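Local coordinates for protein 11S globulin subunit beta (Cucurbita maxima, PDB 2E9Q) that serves as a seed storage protein, a nutrient reservoir of the 11S globulin family assembled from two-cupin subunits into trimers and hexamers, at the interface of chains A and B. Coordinates in Å, arbitrary orientation; residue numbers count along the deposited sequence, not the author numbering. Chains: chain A/B, 11S globulin subunit beta.

The interface of chains A and B. Residues chain A 423-424, 427-428; chain B 75, 77, 239, 243-246, 249.
A:Asn427, on the helix 422-429 of chain A, reaches into chain B and is held there by both its side-chain amide and its main-chain carbonyl. Its CG is anti to the carbonyl carbon, beside the backbone N (chi1 -73°). The amide oxygen OD1 accepts the backbone N-H of B:Asp246 at 2.6 Å from atom N, on a lone pair in the carbonyl plane and nearly straight (163° at H). The other branch, ND2, turns back to the carbonyl O of A:Gly423 one helical turn earlier (2.8 Å), which fixes the amide flip and points OD1 at chain B. This amide crosses B:Phe249 obliquely, its plane 76° from the ring. At the ring edge, in plane, sits A:Gly423 O, while A:Val424 CG2 meets CE1 of B:Phe249 at 3.6 Å. The main-chain O of A:Asn427 lies in the guanidinium plane of B:Arg239, gripped end-on by NH2 at 3.0 Å and NH1 at 3.1 Å. B:Leu75 CD2 packs against the A:Asn427 CB methylene at 4.0 Å. B:Val245 CG1 lies over one B:Phe249 face, offset toward the rim. B:Val243 CG1 lies over the centre of one guanidinium face and is likely to steady that plane. An alanine in place of A:Asn427 would remove both amide bonds and would probably loosen the helix against the B:Val245–B:Asp246 backbone. The patch docks a helix near the C-terminus onto the neighbouring subunit, joining subunits in the pro-globulin trimer that precedes the mature hexamer.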
# COMPACT_ATOMS: atom_id res chain seq x y z
N GLY A 423 7.58 -18.58 35.69
CA GLY A 423 8.12 -17.45 36.43
C GLY A 423 7.55 -16.12 35.94
O GLY A 423 7.36 -15.19 36.73
N VAL A 424 7.28 -16.04 34.64
CA VAL A 424 6.73 -14.83 34.03
C VAL A 424 5.26 -14.67 34.40
O VAL A 424 4.81 -13.58 34.77
CB VAL A 424 6.89 -14.87 32.49
CG1 VAL A 424 6.38 -13.59 31.87
CG2 VAL A 424 8.36 -15.06 32.13
N ASN A 427 4.84 -13.48 38.29
CA ASN A 427 5.06 -12.06 38.48
C ASN A 427 4.00 -11.24 37.75
O ASN A 427 3.61 -10.18 38.22
CB ASN A 427 6.47 -11.70 38.01
CG ASN A 427 7.54 -12.18 38.97
OD1 ASN A 427 7.72 -11.61 40.04
ND2 ASN A 427 8.24 -13.25 38.59
N MET A 428 3.54 -11.75 36.61
CA MET A 428 2.52 -11.07 35.80
C MET A 428 1.20 -10.93 36.53
O MET A 428 0.67 -9.83 36.68
CB MET A 428 2.26 -11.84 34.50
CG MET A 428 3.19 -11.52 33.34
SD MET A 428 3.01 -12.69 31.94
CE MET A 428 1.28 -12.42 31.44
N LEU B 75 10.60 -6.17 35.07
CA LEU B 75 9.94 -6.94 34.03
C LEU B 75 8.86 -6.13 33.30
O LEU B 75 7.86 -5.74 33.88
CB LEU B 75 9.29 -8.19 34.64
CG LEU B 75 8.38 -9.01 33.71
CD1 LEU B 75 9.22 -9.73 32.65
CD2 LEU B 75 7.55 -10.00 34.52
N LEU B 77 5.88 -6.07 31.34
CA LEU B 77 4.86 -7.07 31.08
C LEU B 77 4.61 -7.25 29.59
O LEU B 77 4.78 -6.31 28.80
CB LEU B 77 3.57 -6.67 31.79
CG LEU B 77 3.80 -6.32 33.27
CD1 LEU B 77 2.48 -5.96 33.92
CD2 LEU B 77 4.42 -7.52 33.98
N ARG B 239 1.07 -1.51 39.86
CA ARG B 239 2.45 -1.50 39.38
C ARG B 239 2.67 -0.95 37.98
O ARG B 239 3.81 -0.67 37.60
CB ARG B 239 3.02 -2.92 39.43
CG ARG B 239 3.12 -3.53 40.81
CD ARG B 239 3.60 -4.97 40.70
NE ARG B 239 2.66 -5.74 39.90
CZ ARG B 239 2.91 -6.94 39.40
NH1 ARG B 239 1.99 -7.56 38.69
NH2 ARG B 239 4.09 -7.51 39.60
N VAL B 243 7.19 -4.27 36.14
CA VAL B 243 7.11 -4.80 37.50
C VAL B 243 8.37 -5.41 38.11
O VAL B 243 9.29 -5.83 37.41
CB VAL B 243 5.98 -5.85 37.59
CG1 VAL B 243 4.68 -5.26 37.06
CG2 VAL B 243 6.37 -7.09 36.79
N GLN B 244 8.41 -5.45 39.44
CA GLN B 244 9.53 -6.02 40.16
C GLN B 244 9.29 -7.52 40.22
O GLN B 244 8.23 -7.97 40.64
CB GLN B 244 9.58 -5.46 41.59
CG GLN B 244 10.89 -5.71 42.32
CD GLN B 244 11.97 -4.73 41.92
OE1 GLN B 244 13.11 -4.81 42.37
NE2 GLN B 244 11.60 -3.77 41.06
N VAL B 245 10.27 -8.31 39.78
CA VAL B 245 10.11 -9.76 39.83
C VAL B 245 10.41 -10.22 41.25
O VAL B 245 11.40 -9.80 41.86
CB VAL B 245 11.07 -10.49 38.86
CG1 VAL B 245 10.87 -9.97 37.45
CG2 VAL B 245 12.50 -10.29 39.30
N ASP B 246 9.55 -11.07 41.79
CA ASP B 246 9.72 -11.55 43.14
C ASP B 246 10.85 -12.55 43.35
O ASP B 246 11.35 -13.15 42.40
CB ASP B 246 8.40 -12.12 43.65
CG ASP B 246 7.38 -11.03 43.95
OD1 ASP B 246 7.25 -10.09 43.13
OD2 ASP B 246 6.71 -11.10 45.01
N PHE B 249 11.39 -15.83 40.64
CA PHE B 249 11.61 -15.61 39.20
C PHE B 249 13.09 -15.43 38.87
O PHE B 249 13.61 -14.32 38.99
CB PHE B 249 10.84 -14.37 38.73
CG PHE B 249 11.06 -14.04 37.28
CD1 PHE B 249 10.05 -14.26 36.35
CD2 PHE B 249 12.26 -13.49 36.84
CE1 PHE B 249 10.24 -13.96 35.00
CE2 PHE B 249 12.46 -13.18 35.49
CZ PHE B 249 11.45 -13.41 34.58